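Hypothetical 33.3 KDA protein IN ade3-ser2 intergenic region (Saccharomyces cerevisiae, PDB 1ODF) is probably an ATP-dependent kinase of the GLYK family, with a phosphate-binding P-loop fold resembling pantothenate kinase and a substrate not yet known. Local coordinates at residues D212-Q223 / I275-S283. Residues are numbered along the deposited sequence; the frame is centred on the assembly and turned at random.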
loop_
_atom_site.group_PDB
_atom_site.type_symbol
_atom_site.label_atom_id
_atom_site.label_comp_id
_atom_site.label_asym_id
_atom_site.label_seq_id
_atom_site.Cartn_x
_atom_site.Cartn_y
_atom_site.Cartn_z
ATOM N N ASP A 212 -3.741 15.830 -8.896
ATOM C CA ASP A 212 -3.202 17.058 -9.494
ATOM C C ASP A 212 -2.359 17.870 -8.515
ATOM O O ASP A 212 -1.477 18.627 -8.916
ATOM C CB ASP A 212 -4.340 17.931 -10.030
ATOM C CG ASP A 212 -5.444 18.139 -9.011
ATOM O OD1 ASP A 212 -5.124 18.469 -7.851
ATOM O OD2 ASP A 212 -6.630 17.977 -9.369
ATOM N N ASN A 213 -2.639 17.727 -7.226
ATOM C CA ASN A 213 -1.867 18.442 -6.215
ATOM C C ASN A 213 -1.692 17.556 -4.994
ATOM O O ASN A 213 -2.671 17.116 -4.389
ATOM C CB ASN A 213 -2.558 19.751 -5.826
ATOM C CG ASN A 213 -1.779 20.528 -4.783
ATOM O OD1 ASN A 213 -0.570 20.742 -4.922
ATOM N ND2 ASN A 213 -2.468 20.961 -3.733
ATOM N N ILE A 214 -0.441 17.303 -4.631
ATOM C CA ILE A 214 -0.157 16.439 -3.498
ATOM C C ILE A 214 -0.610 17.014 -2.152
ATOM O O ILE A 214 -0.785 16.274 -1.178
ATOM C CB ILE A 214 1.348 16.084 -3.424
ATOM C CG1 ILE A 214 1.533 14.838 -2.554
ATOM C CG2 ILE A 214 2.144 17.248 -2.851
ATOM C CD1 ILE A 214 0.745 13.616 -3.052
ATOM N N ASN A 215 -0.806 18.327 -2.094
ATOM C CA ASN A 215 -1.245 18.939 -0.850
ATOM C C ASN A 215 -2.713 18.623 -0.603
ATOM O O ASN A 215 -3.289 19.024 0.409
ATOM C CB ASN A 215 -0.993 20.450 -0.870
ATOM C CG ASN A 215 0.477 20.789 -0.699
ATOM O OD1 ASN A 215 1.139 20.285 0.211
ATOM N ND2 ASN A 215 0.995 21.650 -1.569
ATOM N N ASN A 216 -3.312 17.886 -1.531
ATOM C CA ASN A 216 -4.700 17.479 -1.382
ATOM C C ASN A 216 -4.754 16.541 -0.186
ATOM O O ASN A 216 -5.788 16.406 0.471
ATOM C CB ASN A 216 -5.186 16.739 -2.632
ATOM C CG ASN A 216 -5.440 17.673 -3.802
ATOM O OD1 ASN A 216 -5.860 17.242 -4.879
ATOM N ND2 ASN A 216 -5.189 18.958 -3.594
ATOM N N VAL A 217 -3.625 15.897 0.093
ATOM C CA VAL A 217 -3.530 14.964 1.203
ATOM C C VAL A 217 -3.857 15.649 2.530
ATOM O O VAL A 217 -4.561 15.075 3.358
ATOM C CB VAL A 217 -2.122 14.310 1.266
ATOM C CG1 VAL A 217 -1.981 13.466 2.529
ATOM C CG2 VAL A 217 -1.913 13.431 0.042
ATOM N N TYR A 218 -3.353 16.864 2.735
ATOM C CA TYR A 218 -3.648 17.587 3.972
ATOM C C TYR A 218 -5.153 17.772 4.048
ATOM O O TYR A 218 -5.788 17.442 5.056
ATOM C CB TYR A 218 -2.983 18.966 3.998
ATOM C CG TYR A 218 -1.486 18.941 4.185
ATOM C CD1 TYR A 218 -0.624 19.004 3.087
ATOM C CD2 TYR A 218 -0.926 18.857 5.460
ATOM C CE1 TYR A 218 0.756 18.987 3.257
ATOM C CE2 TYR A 218 0.456 18.837 5.644
ATOM C CZ TYR A 218 1.290 18.902 4.537
ATOM O OH TYR A 218 2.654 18.867 4.704
ATOM N N GLY A 219 -5.719 18.292 2.965
ATOM C CA GLY A 219 -7.150 18.517 2.912
ATOM C C GLY A 219 -7.959 17.289 3.266
ATOM O O GLY A 219 -8.823 17.341 4.139
ATOM N N TRP A 220 -7.677 16.176 2.596
ATOM C CA TRP A 220 -8.400 14.936 2.842
ATOM C C TRP A 220 -8.336 14.460 4.291
ATOM O O TRP A 220 -9.309 13.919 4.811
ATOM C CB TRP A 220 -7.883 13.836 1.917
ATOM C CG TRP A 220 -8.072 14.127 0.459
ATOM C CD1 TRP A 220 -9.066 14.874 -0.106
ATOM C CD2 TRP A 220 -7.290 13.616 -0.629
ATOM N NE1 TRP A 220 -8.957 14.854 -1.475
ATOM C CE2 TRP A 220 -7.875 14.090 -1.823
ATOM C CE3 TRP A 220 -6.153 12.801 -0.709
ATOM C CZ2 TRP A 220 -7.363 13.775 -3.086
ATOM C CZ3 TRP A 220 -5.643 12.489 -1.966
ATOM C CH2 TRP A 220 -6.250 12.977 -3.137
ATOM N N ARG A 221 -7.200 14.651 4.950
ATOM C CA ARG A 221 -7.096 14.214 6.335
ATOM C C ARG A 221 -7.737 15.220 7.299
ATOM O O ARG A 221 -8.216 14.840 8.370
ATOM C CB ARG A 221 -5.638 13.967 6.724
ATOM C CG ARG A 221 -5.497 13.300 8.090
ATOM C CD ARG A 221 -6.364 12.036 8.175
ATOM N NE ARG A 221 -6.571 11.605 9.556
ATOM C CZ ARG A 221 -5.760 10.792 10.228
ATOM N NH1 ARG A 221 -6.040 10.469 11.484
ATOM N NH2 ARG A 221 -4.687 10.281 9.642
ATOM N N LEU A 222 -7.747 16.495 6.920
ATOM C CA LEU A 222 -8.360 17.530 7.749
ATOM C C LEU A 222 -9.857 17.264 7.793
ATOM O O LEU A 222 -10.500 17.421 8.834
ATOM C CB LEU A 222 -8.103 18.924 7.165
ATOM C CG LEU A 222 -6.745 19.561 7.478
ATOM C CD1 LEU A 222 -6.430 20.651 6.459
ATOM C CD2 LEU A 222 -6.755 20.119 8.896
ATOM N N GLN A 223 -10.403 16.853 6.653
ATOM C CA GLN A 223 -11.819 16.551 6.553
ATOM C C GLN A 223 -12.153 15.380 7.464
ATOM O O GLN A 223 -13.024 15.483 8.327
ATOM C CB GLN A 223 -12.184 16.196 5.111
ATOM C CG GLN A 223 -13.576 15.589 4.955
ATOM C CD GLN A 223 -13.768 14.874 3.620
ATOM O OE1 GLN A 223 -14.775 14.188 3.410
ATOM N NE2 GLN A 223 -12.804 15.032 2.712
ATOM N N ILE A 275 -6.715 11.762 -10.143
ATOM C CA ILE A 275 -7.942 12.273 -9.534
ATOM C C ILE A 275 -7.730 13.615 -8.854
ATOM O O ILE A 275 -6.625 13.931 -8.415
ATOM C CB ILE A 275 -8.520 11.290 -8.496
ATOM C CG1 ILE A 275 -7.647 11.278 -7.236
ATOM C CG2 ILE A 275 -8.605 9.903 -9.098
ATOM C CD1 ILE A 275 -8.207 10.424 -6.109
ATOM N N ASP A 276 -8.807 14.392 -8.766
ATOM C CA ASP A 276 -8.769 15.718 -8.152
ATOM C C ASP A 276 -9.261 15.704 -6.706
ATOM O O ASP A 276 -9.635 14.653 -6.177
ATOM C CB ASP A 276 -9.619 16.694 -8.972
ATOM C CG ASP A 276 -11.107 16.339 -8.961
ATOM O OD1 ASP A 276 -11.864 16.945 -9.754
ATOM O OD2 ASP A 276 -11.528 15.468 -8.164
ATOM N N SER A 277 -9.264 16.880 -6.080
ATOM C CA SER A 277 -9.710 17.038 -4.696
ATOM C C SER A 277 -10.984 16.253 -4.391
ATOM O O SER A 277 -11.093 15.626 -3.341
ATOM C CB SER A 277 -9.943 18.515 -4.387
ATOM O OG SER A 277 -8.821 19.291 -4.778
ATOM N N ASN A 278 -11.948 16.287 -5.304
ATOM C CA ASN A 278 -13.206 15.567 -5.101
ATOM C C ASN A 278 -13.124 14.107 -5.520
ATOM O O ASN A 278 -14.153 13.453 -5.711
ATOM C CB ASN A 278 -14.346 16.233 -5.876
ATOM C CG ASN A 278 -14.852 17.493 -5.206
ATOM O OD1 ASN A 278 -15.859 18.063 -5.625
ATOM N ND2 ASN A 278 -14.155 17.936 -4.162
ATOM N N ARG A 279 -11.903 13.598 -5.657
ATOM C CA ARG A 279 -11.679 12.216 -6.067
ATOM C C ARG A 279 -12.242 11.980 -7.464
ATOM O O ARG A 279 -12.590 10.853 -7.810
ATOM C CB ARG A 279 -12.334 11.234 -5.089
ATOM C CG ARG A 279 -12.333 11.690 -3.642
ATOM C CD ARG A 279 -10.933 11.913 -3.103
ATOM N NE ARG A 279 -10.958 12.628 -1.828
ATOM C CZ ARG A 279 -11.600 12.209 -0.739
ATOM N NH1 ARG A 279 -12.280 11.068 -0.753
ATOM N NH2 ARG A 279 -11.569 12.941 0.368
ATOM N N ASN A 280 -12.341 13.046 -8.255
ATOM C CA ASN A 280 -12.845 12.946 -9.623
ATOM C C ASN A 280 -11.697 12.666 -10.594
ATOM O O ASN A 280 -10.637 13.288 -10.512
ATOM C CB ASN A 280 -13.545 14.245 -10.046
ATOM C CG ASN A 280 -14.919 14.411 -9.414
ATOM O OD1 ASN A 280 -15.798 13.554 -9.565
ATOM N ND2 ASN A 280 -15.115 15.526 -8.713
ATOM N N VAL A 281 -11.928 11.739 -11.520
ATOM C CA VAL A 281 -10.926 11.361 -12.512
ATOM C C VAL A 281 -10.810 12.368 -13.658
ATOM O O VAL A 281 -11.788 12.644 -14.351
ATOM C CB VAL A 281 -11.258 9.991 -13.133
ATOM C CG1 VAL A 281 -10.215 9.625 -14.179
ATOM C CG2 VAL A 281 -11.333 8.932 -12.047
ATOM N N TYR A 282 -9.613 12.909 -13.858
ATOM C CA TYR A 282 -9.391 13.857 -14.940
ATOM C C TYR A 282 -8.588 13.211 -16.077
ATOM O O TYR A 282 -8.599 13.701 -17.211
ATOM C CB TYR A 282 -8.686 15.117 -14.417
ATOM C CG TYR A 282 -7.385 14.867 -13.683
ATOM C CD1 TYR A 282 -6.197 14.623 -14.380
ATOM C CD2 TYR A 282 -7.341 14.882 -12.284
ATOM C CE1 TYR A 282 -4.991 14.405 -13.697
ATOM C CE2 TYR A 282 -6.152 14.665 -11.596
ATOM C CZ TYR A 282 -4.978 14.428 -12.303
ATOM O OH TYR A 282 -3.803 14.218 -11.613
ATOM N N SER A 283 -7.901 12.109 -15.775
ATOM C CA SER A 283 -7.125 11.401 -16.794
ATOM C C SER A 283 -6.859 9.943 -16.431
ATOM O O SER A 283 -6.776 9.573 -15.253
ATOM C CB SER A 283 -5.785 12.103 -17.069
ATOM O OG SER A 283 -4.744 11.586 -16.256
HETATM O O HOH W 1 -7.723 20.009 -7.139
#
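Trp220 and Arg279 meet by a cation-pi contact: Arg279 CZ lies 4.0 Å from the centroid of the five-membered ring of Trp220, 22° off the ring normal. The guanidinium does not lie flat on the indole, since the two planes stand 85° apart and its edge points at the ring. A bend at chi2 of the arginine chain brings Arg279 NE over one face of the indole, while Asn216 O sits above the opposite face, offset toward the rim. Trp220 NE1 and Arg279 NE, 3.0 Å apart, are both donors and form no hydrogen bond.

The indole N-H is used in its own plane instead, reaching a lone pair of Ser277 O from Trp220 NE1 at 2.9 Å with an N-H...O angle of 160°. With the indole of Trp220 cut back to an alanine here, Ser277 O is likely to lose this donor and the Arg279 guanidinium the face it approaches.

Ser277 and Arg279 belong to a hairpin loop with a type I turn, Asp276 to Arg279, joining antiparallel strands 269-275 and 281-287 at one edge of the P-loop kinase sheet. The loop packs against the start of helix 216-232, and Trp220 also approaches Gly41 of the predicted ATP site. Within the hairpin loop, Asp276 OD2 accepts Asn280 N at 2.6 Å, from above the carboxylate plane.

The start of segment 212-223 is joined by a water-mediated link and a weak bond. One water links Asp212 OD1 (3.1 Å, the water donating) to Ser277 OG (2.7 Å). Asp212 N gives Ile275 O a weak bond of 3.5 Å, and Thr211 OG1 also bonds that carbonyl.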